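Dally-like, isoform A (Drosophila melanogaster, PDB 6XTZ) is a cell-surface glypican, probably a heparan sulfate proteoglycan, that binds Wnt and hedgehog proteins and holds the palmitoleate lipid of Wnt in a pocket of its helical core. Local coordinates at residues Leu218-Asn223 and Thr513-Gln518; Ser267-Phe272 and Lys458-Leu463. The protein carries 5 engineered substitutions. All coordinates share one frame; numbering follows the deposited sequence. Where two conformers were deposited one is given.

Both contacts tie helices late in the chain to the first part of the glypican core, and both lie away from the palmitoleate pocket. Interaction 2 sits about 10 Å from the centre of the chain and joins helix 263-283 to helix 459-467 through two buried tryptophans, with a salt bridge at its more exposed margin. Interaction 1, about 21 Å out, lays the loop 218-223 against the start of helix 513-538 and relies on glutamine amides, backbone carbonyls and water. The centres of interaction 1 and interaction 2 are about 18 Å apart. Both segments of interaction 2 fall between those of interaction 1 in the sequence, and helices 459-467 and 513-538 follow one another.

Interaction 1: residues Leu218-Asn223 and Thr513-Gln518; sequences LNVRLN and TKQTAQ
Q515 and Q518, one helical turn apart, reach from the start of helix 513-538 to the backbone of loop 218-223, with V220 packed between them. Q515 NE2 gives a nearly straight hydrogen bond to R221 O at 2.9 Å, and that oxygen lies in the plane of the Q515 amide. Q518 NE2 binds N219 O at 3.1 Å, but this donor stands above the carbonyl plane and the N-H...O angle is a more bent 145°. In this loop two carbonyls are thus met by glutamine side chains, and glutamine suits the task because its extended chain carries an amide well clear of the helix.

V220 supplies the apolar part. Its CG1, anti to the backbone N (chi1 -172°), rests 3.7 Å from Q515 CG, while CG2 lies 3.9 Å from Q518 CB; the two methyls lean mainly on different glutamines. Y261 touches both V220 and Q515 from outside the two segments.

Two waters extend the polar contact. One accepts from R221 N; its approach to Q518 OE1 is very short, so that second leg is doubtful. The other accepts from N223 N and from Q515 NE2 (2.9 Å), giving that amide nitrogen a second partner beside R221 O.

N223 is the N-cap of helix 224-234: its OD1 caps C226 N, and its ND2 binds P510 O. Asparagine fits here because one amide can accept from the helix end and donate to the later chain. Its ND2 lies 3.1 Å from Q515 OE1. Q515 OE1 takes a weak bond from S512 N. Loop and helix are joined without any ion pair, through neutral amides and water that hold the Q515 end firmly and the Q518 end more loosely around one small apolar patch.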
ATOM      1  N   LEU A 218      -4.699  -0.510 -14.027  1.00 41.62           N
ATOM      2  CA  LEU A 218      -5.239  -1.336 -15.100  1.00 42.61           C
ATOM      3  C   LEU A 218      -5.865  -0.510 -16.216  1.00 43.55           C
ATOM      4  O   LEU A 218      -6.038  -1.023 -17.326  1.00 47.70           O
ATOM      5  CB  LEU A 218      -6.281  -2.308 -14.541  1.00 41.74           C
ATOM      6  CG  LEU A 218      -5.800  -3.343 -13.526  1.00 44.44           C
ATOM      7  CD1 LEU A 218      -6.975  -4.137 -12.978  1.00 52.00           C
ATOM      8  CD2 LEU A 218      -4.785  -4.269 -14.160  1.00 47.15           C
ATOM      9  N   ASN A 219      -6.217   0.748 -15.947  1.00 43.59           N
ATOM     10  CA  ASN A 219      -6.835   1.602 -16.954  1.00 45.88           C
ATOM     11  C   ASN A 219      -5.848   2.116 -17.993  1.00 49.32           C
ATOM     12  O   ASN A 219      -6.279   2.675 -19.007  1.00 48.47           O
ATOM     13  CB  ASN A 219      -7.524   2.794 -16.284  1.00 42.26           C
ATOM     14  CG  ASN A 219      -8.590   2.372 -15.294  1.00 53.61           C
ATOM     15  OD1 ASN A 219      -9.165   1.288 -15.403  1.00 55.34           O
ATOM     16  ND2 ASN A 219      -8.862   3.230 -14.315  1.00 57.81           N
ATOM     17  N   VAL A 220      -4.548   1.947 -17.773  1.00 48.20           N
ATOM     18  CA  VAL A 220      -3.532   2.471 -18.678  1.00 45.37           C
ATOM     19  C   VAL A 220      -3.256   1.430 -19.756  1.00 48.62           C
ATOM     20  O   VAL A 220      -2.770   0.332 -19.463  1.00 53.89           O
ATOM     21  CB  VAL A 220      -2.247   2.836 -17.922  1.00 39.55           C
ATOM     22  CG1 VAL A 220      -1.274   3.550 -18.849  1.00 36.13           C
ATOM     23  CG2 VAL A 220      -2.571   3.699 -16.713  1.00 44.05           C
ATOM     24  N   ARG A 221      -3.561   1.778 -21.002  1.00 49.86           N
ATOM     25  CA  ARG A 221      -3.340   0.888 -22.130  1.00 47.21           C
ATOM     26  C   ARG A 221      -1.928   1.056 -22.677  1.00 42.97           C
ATOM     27  O   ARG A 221      -1.321   2.125 -22.569  1.00 41.59           O
ATOM     28  CB  ARG A 221      -4.357   1.158 -23.240  1.00 55.54           C
ATOM     29  CG  ARG A 221      -5.805   0.968 -22.825  1.00 70.80           C
ATOM     30  CD  ARG A 221      -6.749   1.322 -23.964  1.00 91.11           C
ATOM     31  NE  ARG A 221      -8.148   1.111 -23.608  1.00107.62           N
ATOM     32  CZ  ARG A 221      -8.923   2.032 -23.042  1.00117.27           C
ATOM     33  NH1 ARG A 221     -10.187   1.751 -22.754  1.00120.05           N
ATOM     34  NH2 ARG A 221      -8.435   3.233 -22.764  1.00120.10           N
ATOM     35  N   LEU A 222      -1.410  -0.017 -23.265  1.00 45.03           N
ATOM     36  CA  LEU A 222      -0.128   0.057 -23.948  1.00 46.08           C
ATOM     37  C   LEU A 222      -0.241   0.952 -25.178  1.00 45.86           C
ATOM     38  O   LEU A 222      -1.295   1.038 -25.813  1.00 50.39           O
ATOM     39  CB  LEU A 222       0.340  -1.341 -24.351  1.00 40.11           C
ATOM     40  CG  LEU A 222       0.471  -2.339 -23.199  1.00 41.97           C
ATOM     41  CD1 LEU A 222       0.913  -3.703 -23.708  1.00 43.55           C
ATOM     42  CD2 LEU A 222       1.440  -1.818 -22.153  1.00 36.82           C
ATOM     43  N   ASN A 223       0.852   1.634 -25.504  1.00 44.26           N
ATOM     44  CA  ASN A 223       0.873   2.549 -26.635  1.00 49.08           C
ATOM     45  C   ASN A 223       1.439   1.861 -27.874  1.00 51.90           C
ATOM     46  O   ASN A 223       1.946   0.738 -27.823  1.00 49.06           O
ATOM     47  CB  ASN A 223       1.675   3.813 -26.298  1.00 50.76           C
ATOM     48  CG  ASN A 223       3.086   3.512 -25.824  1.00 50.22           C
ATOM     49  OD1 ASN A 223       3.756   2.614 -26.334  1.00 53.16           O
ATOM     50  ND2 ASN A 223       3.546   4.272 -24.838  1.00 52.14           N
ATOM     51  N   THR A 513       2.885  10.873 -22.839  1.00 33.24           N
ATOM     52  CA  THR A 513       2.263  11.858 -21.962  1.00 47.14           C
ATOM     53  C   THR A 513       0.879  11.414 -21.506  1.00 50.42           C
ATOM     54  O   THR A 513       0.464  11.728 -20.385  1.00 52.28           O
ATOM     55  CB  THR A 513       2.181  13.211 -22.669  1.00 42.77           C
ATOM     56  OG1 THR A 513       3.471  13.553 -23.193  1.00 39.87           O
ATOM     57  CG2 THR A 513       1.733  14.299 -21.696  1.00 33.53           C
ATOM     58  N   LYS A 514       0.152  10.684 -22.356  1.00 47.15           N
ATOM     59  CA  LYS A 514      -1.170  10.205 -21.964  1.00 43.32           C
ATOM     60  C   LYS A 514      -1.075   9.181 -20.839  1.00 37.35           C
ATOM     61  O   LYS A 514      -1.923   9.160 -19.940  1.00 40.55           O
ATOM     62  CB  LYS A 514      -1.895   9.611 -23.172  1.00 42.51           C
ATOM     63  CG  LYS A 514      -3.268   9.037 -22.852  1.00 48.47           C
ATOM     64  CD  LYS A 514      -3.916   8.413 -24.079  1.00 55.33           C
ATOM     65  CE  LYS A 514      -5.275   7.819 -23.741  1.00 61.12           C
ATOM     66  NZ  LYS A 514      -5.941   7.223 -24.932  1.00 67.40           N
ATOM     67  N   GLN A 515      -0.047   8.331 -20.867  1.00 37.20           N
ATOM     68  CA  GLN A 515       0.087   7.302 -19.840  1.00 37.02           C
ATOM     69  C   GLN A 515       0.449   7.910 -18.490  1.00 42.17           C
ATOM     70  O   GLN A 515      -0.127   7.538 -17.460  1.00 34.57           O
ATOM     71  CB  GLN A 515       1.127   6.266 -20.264  1.00 38.66           C
ATOM     72  CG  GLN A 515       0.693   5.392 -21.432  1.00 44.97           C
ATOM     73  CD  GLN A 515       1.769   4.411 -21.859  1.00 45.49           C
ATOM     74  OE1 GLN A 515       2.961   4.716 -21.803  1.00 45.98           O
ATOM     75  NE2 GLN A 515       1.352   3.222 -22.279  1.00 38.89           N
ATOM     76  N   THR A 516       1.397   8.849 -18.472  0.86 43.97           N
ATOM     77  CA  THR A 516       1.789   9.463 -17.207  0.86 46.61           C
ATOM     78  C   THR A 516       0.688  10.361 -16.655  0.86 46.37           C
ATOM     79  O   THR A 516       0.614  10.570 -15.439  0.86 48.94           O
ATOM     80  CB  THR A 516       3.083  10.256 -17.377  0.86 46.10           C
ATOM     81  OG1 THR A 516       2.830  11.427 -18.162  0.86 49.81           O
ATOM     82  CG2 THR A 516       4.133   9.406 -18.071  0.86 38.01           C
ATOM     83  N   ALA A 517      -0.175  10.894 -17.524  1.00 44.01           N
ATOM     84  CA  ALA A 517      -1.293  11.694 -17.039  1.00 39.88           C
ATOM     85  C   ALA A 517      -2.332  10.825 -16.344  1.00 45.32           C
ATOM     86  O   ALA A 517      -2.953  11.261 -15.369  1.00 50.72           O
ATOM     87  CB  ALA A 517      -1.929  12.472 -18.191  1.00 38.17           C
ATOM     88  N   GLN A 518      -2.525   9.591 -16.821  1.00 39.98           N
ATOM     89  CA  GLN A 518      -3.423   8.668 -16.136  1.00 45.71           C
ATOM     90  C   GLN A 518      -2.848   8.216 -14.801  1.00 52.32           C
ATOM     91  O   GLN A 518      -3.605   7.922 -13.869  1.00 63.57           O
ATOM     92  CB  GLN A 518      -3.712   7.451 -17.016  1.00 47.68           C
ATOM     93  CG  GLN A 518      -4.448   7.760 -18.307  1.00 50.56           C
ATOM     94  CD  GLN A 518      -4.753   6.510 -19.113  1.00 54.52           C
ATOM     95  OE1 GLN A 518      -4.088   6.222 -20.106  1.00 58.75           O
ATOM     96  NE2 GLN A 518      -5.763   5.761 -18.688  1.00 52.27           N
TER
HETATM   97  O   HOH W   1      -4.028   4.400 -21.837  1.00 48.21           O
HETATM   98  O   HOH W   2       3.317   1.384 -23.438  1.00 40.64           O

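Interaction 2: residues Ser267-Phe272 and Lys458-Leu463; sequences SEWENF and KFWSNL
Helix-helix packing within the elongated, all-helical glypican core brings W269 of helix 263-283 against W460 of helix 459-467 in a T-shaped (edge-to-face) stack. The short helical segments 267-272 and 459-463 run roughly antiparallel, at 143°, with their axes 9.7 Å apart at closest approach, and the two indoles fill the interval. W269 offers a face and W460 the pyrrole edge: the five-membered rings have centroids 4.4 Å apart and planes at 80°. W460 NE1 comes over the face of W269 nearer the rim than the middle, 3.2 Å from W269 CD2, while W460 CD1 lies 3.3 Å from W269 CG. An indole N-H edge, carrying partial positive charge, is well matched to the electron-rich face of a second indole.

W269 is turned into the interface by a first torsion that sets CG anti to the backbone N (chi1 -173°). Its own NE1 donates to Y456 O, just before the second segment, so the same ring is held at its polar atom as well as across its face. F459 CD2 lies over the centre of one face of W460, and F265, outside the segments, pairs edge-to-face with W460. M76 of helix 51-110 and A210 of helix 185-216 pack on W269, embedding the pair among several helices.

Toward the more exposed margin the chemistry turns ionic. E270 and K458 have side chains long enough to meet beyond the tryptophans, their charged ends placed where solvent can share in them. K458 is bent at its second torsion, and its CD passes 3.3 Å from E270 OE2 where the two side chains cross at a slant. The salt bridge closes with K458 NZ 3.1 Å from E270 OE2, meeting that oxygen from above the carboxylate plane.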
ATOM      1  N   SER A 267       8.853   3.127  -7.759  1.00 38.94           N
ATOM      2  CA  SER A 267       9.740   3.587  -6.695  1.00 41.75           C
ATOM      3  C   SER A 267       8.951   4.013  -5.463  1.00 42.71           C
ATOM      4  O   SER A 267       9.344   3.704  -4.332  1.00 46.09           O
ATOM      5  CB  SER A 267      10.621   4.731  -7.200  1.00 49.20           C
ATOM      6  OG  SER A 267       9.846   5.862  -7.555  1.00 57.10           O
ATOM      7  N   GLU A 268       7.832   4.713  -5.659  1.00 38.28           N
ATOM      8  CA  GLU A 268       7.007   5.101  -4.520  1.00 40.09           C
ATOM      9  C   GLU A 268       6.320   3.899  -3.885  1.00 45.47           C
ATOM     10  O   GLU A 268       6.049   3.910  -2.679  1.00 45.84           O
ATOM     11  CB  GLU A 268       5.974   6.145  -4.945  1.00 35.68           C
ATOM     12  CG  GLU A 268       6.578   7.458  -5.418  1.00 38.69           C
ATOM     13  CD  GLU A 268       7.305   8.208  -4.314  1.00 40.38           C
ATOM     14  OE1 GLU A 268       7.099   7.887  -3.124  1.00 46.24           O
ATOM     15  OE2 GLU A 268       8.085   9.125  -4.639  1.00 45.85           O
ATOM     16  N   TRP A 269       6.031   2.860  -4.673  1.00 43.26           N
ATOM     17  CA  TRP A 269       5.483   1.631  -4.106  1.00 41.13           C
ATOM     18  C   TRP A 269       6.460   1.008  -3.118  1.00 45.37           C
ATOM     19  O   TRP A 269       6.052   0.469  -2.083  1.00 41.25           O
ATOM     20  CB  TRP A 269       5.141   0.647  -5.225  1.00 37.20           C
ATOM     21  CG  TRP A 269       4.427  -0.593  -4.767  1.00 34.20           C
ATOM     22  CD1 TRP A 269       4.993  -1.786  -4.425  1.00 34.70           C
ATOM     23  CD2 TRP A 269       3.012  -0.762  -4.614  1.00 33.06           C
ATOM     24  NE1 TRP A 269       4.018  -2.688  -4.066  1.00 34.18           N
ATOM     25  CE2 TRP A 269       2.794  -2.083  -4.172  1.00 32.00           C
ATOM     26  CE3 TRP A 269       1.908   0.076  -4.809  1.00 30.34           C
ATOM     27  CZ2 TRP A 269       1.518  -2.584  -3.920  1.00 33.36           C
ATOM     28  CZ3 TRP A 269       0.644  -0.424  -4.559  1.00 34.13           C
ATOM     29  CH2 TRP A 269       0.458  -1.742  -4.119  1.00 36.80           C
ATOM     30  N   GLU A 270       7.759   1.078  -3.420  1.00 43.38           N
ATOM     31  CA  GLU A 270       8.765   0.615  -2.471  1.00 41.39           C
ATOM     32  C   GLU A 270       8.772   1.476  -1.215  1.00 43.20           C
ATOM     33  O   GLU A 270       8.913   0.956  -0.102  1.00 44.48           O
ATOM     34  CB  GLU A 270      10.145   0.605  -3.129  1.00 38.43           C
ATOM     35  CG  GLU A 270      10.293  -0.415  -4.247  1.00 45.74           C
ATOM     36  CD  GLU A 270      11.717  -0.516  -4.757  1.00 58.37           C
ATOM     37  OE1 GLU A 270      12.598   0.172  -4.205  1.00 65.79           O
ATOM     38  OE2 GLU A 270      11.955  -1.283  -5.714  1.00 66.38           O
ATOM     39  N   ASN A 271       8.624   2.795  -1.372  1.00 42.21           N
ATOM     40  CA  ASN A 271       8.515   3.666  -0.204  1.00 44.87           C
ATOM     41  C   ASN A 271       7.278   3.325   0.615  1.00 42.19           C
ATOM     42  O   ASN A 271       7.310   3.362   1.850  1.00 48.94           O
ATOM     43  CB  ASN A 271       8.481   5.134  -0.632  1.00 42.02           C
ATOM     44  CG  ASN A 271       9.776   5.588  -1.277  1.00 45.41           C
ATOM     45  OD1 ASN A 271      10.828   4.980  -1.085  1.00 51.05           O
ATOM     46  ND2 ASN A 271       9.706   6.671  -2.039  1.00 42.08           N
ATOM     47  N   PHE A 272       6.174   2.991  -0.060  1.00 41.22           N
ATOM     48  CA  PHE A 272       4.970   2.562   0.644  1.00 42.42           C
ATOM     49  C   PHE A 272       5.218   1.281   1.431  1.00 39.88           C
ATOM     50  O   PHE A 272       4.784   1.159   2.582  1.00 38.03           O
ATOM     51  CB  PHE A 272       3.823   2.367  -0.350  1.00 39.22           C
ATOM     52  CG  PHE A 272       2.697   1.524   0.180  1.00 37.60           C
ATOM     53  CD1 PHE A 272       1.741   2.070   1.020  1.00 33.37           C
ATOM     54  CD2 PHE A 272       2.592   0.185  -0.167  1.00 39.15           C
ATOM     55  CE1 PHE A 272       0.703   1.297   1.507  1.00 34.05           C
ATOM     56  CE2 PHE A 272       1.558  -0.594   0.320  1.00 41.02           C
ATOM     57  CZ  PHE A 272       0.614  -0.037   1.161  1.00 36.91           C
ATOM     58  N   LYS A 458       8.666  -5.416  -4.390  1.00 38.83           N
ATOM     59  CA  LYS A 458       9.266  -5.316  -5.714  1.00 44.91           C
ATOM     60  C   LYS A 458       8.309  -5.755  -6.817  1.00 46.50           C
ATOM     61  O   LYS A 458       8.755  -6.200  -7.879  1.00 47.92           O
ATOM     62  CB  LYS A 458      10.551  -6.141  -5.774  1.00 49.26           C
ATOM     63  CG  LYS A 458      11.595  -5.769  -4.733  1.00 54.16           C
ATOM     64  CD  LYS A 458      12.285  -4.459  -5.077  1.00 61.91           C
ATOM     65  CE  LYS A 458      13.472  -4.207  -4.160  1.00 65.13           C
ATOM     66  NZ  LYS A 458      14.228  -2.988  -4.556  1.00 71.75           N
ATOM     67  N   PHE A 459       6.999  -5.635  -6.585  1.00 43.55           N
ATOM     68  CA  PHE A 459       6.023  -6.178  -7.527  1.00 39.68           C
ATOM     69  C   PHE A 459       6.138  -5.521  -8.897  1.00 40.56           C
ATOM     70  O   PHE A 459       6.115  -6.207  -9.925  1.00 33.80           O
ATOM     71  CB  PHE A 459       4.606  -6.011  -6.976  1.00 36.06           C
ATOM     72  CG  PHE A 459       3.529  -6.324  -7.978  1.00 41.50           C
ATOM     73  CD1 PHE A 459       3.119  -7.630  -8.189  1.00 40.26           C
ATOM     74  CD2 PHE A 459       2.931  -5.313  -8.716  1.00 45.12           C
ATOM     75  CE1 PHE A 459       2.133  -7.921  -9.116  1.00 42.40           C
ATOM     76  CE2 PHE A 459       1.949  -5.599  -9.645  1.00 37.47           C
ATOM     77  CZ  PHE A 459       1.548  -6.905  -9.843  1.00 36.67           C
ATOM     78  N   TRP A 460       6.264  -4.195  -8.932  1.00 43.84           N
ATOM     79  CA  TRP A 460       6.210  -3.480 -10.202  1.00 44.71           C
ATOM     80  C   TRP A 460       7.493  -3.649 -11.009  1.00 42.20           C
ATOM     81  O   TRP A 460       7.437  -3.817 -12.231  1.00 40.82           O
ATOM     82  CB  TRP A 460       5.907  -2.003  -9.948  1.00 43.07           C
ATOM     83  CG  TRP A 460       4.577  -1.807  -9.285  1.00 43.91           C
ATOM     84  CD1 TRP A 460       4.345  -1.605  -7.956  1.00 47.56           C
ATOM     85  CD2 TRP A 460       3.292  -1.827  -9.919  1.00 39.38           C
ATOM     86  NE1 TRP A 460       2.995  -1.485  -7.725  1.00 45.31           N
ATOM     87  CE2 TRP A 460       2.327  -1.618  -8.913  1.00 41.81           C
ATOM     88  CE3 TRP A 460       2.865  -1.993 -11.240  1.00 34.99           C
ATOM     89  CZ2 TRP A 460       0.961  -1.572  -9.186  1.00 41.03           C
ATOM     90  CZ3 TRP A 460       1.509  -1.949 -11.509  1.00 40.56           C
ATOM     91  CH2 TRP A 460       0.573  -1.739 -10.488  1.00 39.75           C
ATOM     92  N   SER A 461       8.654  -3.616 -10.352  1.00 44.61           N
ATOM     93  CA  SER A 461       9.904  -3.826 -11.073  1.00 43.08           C
ATOM     94  C   SER A 461      10.104  -5.284 -11.466  1.00 46.44           C
ATOM     95  O   SER A 461      10.925  -5.569 -12.343  1.00 54.18           O
ATOM     96  CB  SER A 461      11.093  -3.344 -10.238  1.00 41.65           C
ATOM     97  OG  SER A 461      11.176  -4.037  -9.003  1.00 41.02           O
ATOM     98  N   ASN A 462       9.370  -6.204 -10.845  1.00 45.19           N
ATOM     99  CA  ASN A 462       9.457  -7.620 -11.170  1.00 48.23           C
ATOM    100  C   ASN A 462       8.524  -8.026 -12.303  1.00 48.31           C
ATOM    101  O   ASN A 462       8.664  -9.136 -12.829  1.00 52.02           O
ATOM    102  CB  ASN A 462       9.152  -8.462  -9.925  1.00 52.59           C
ATOM    103  CG  ASN A 462       9.468  -9.931 -10.119  1.00 63.25           C
ATOM    104  OD1 ASN A 462      10.625 -10.343 -10.052  1.00 72.66           O
ATOM    105  ND2 ASN A 462       8.435 -10.733 -10.352  1.00 63.45           N
ATOM    106  N   LEU A 463       7.579  -7.163 -12.687  1.00 46.31           N
ATOM    107  CA  LEU A 463       6.677  -7.495 -13.789  1.00 46.00           C
ATOM    108  C   LEU A 463       7.416  -7.838 -15.076  1.00 48.99           C
ATOM    109  O   LEU A 463       7.107  -8.885 -15.672  1.00 48.92           O
ATOM    110  CB  LEU A 463       5.676  -6.353 -14.002  1.00 45.81           C
ATOM    111  CG  LEU A 463       4.356  -6.450 -13.236  1.00 47.78           C
ATOM    112  CD1 LEU A 463       3.501  -5.223 -13.492  1.00 51.98           C
ATOM    113  CD2 LEU A 463       3.611  -7.715 -13.633  1.00 40.14           C
TER
HETATM  114  O   HOH W   3      10.305  -2.440  -7.233  1.00 44.36           O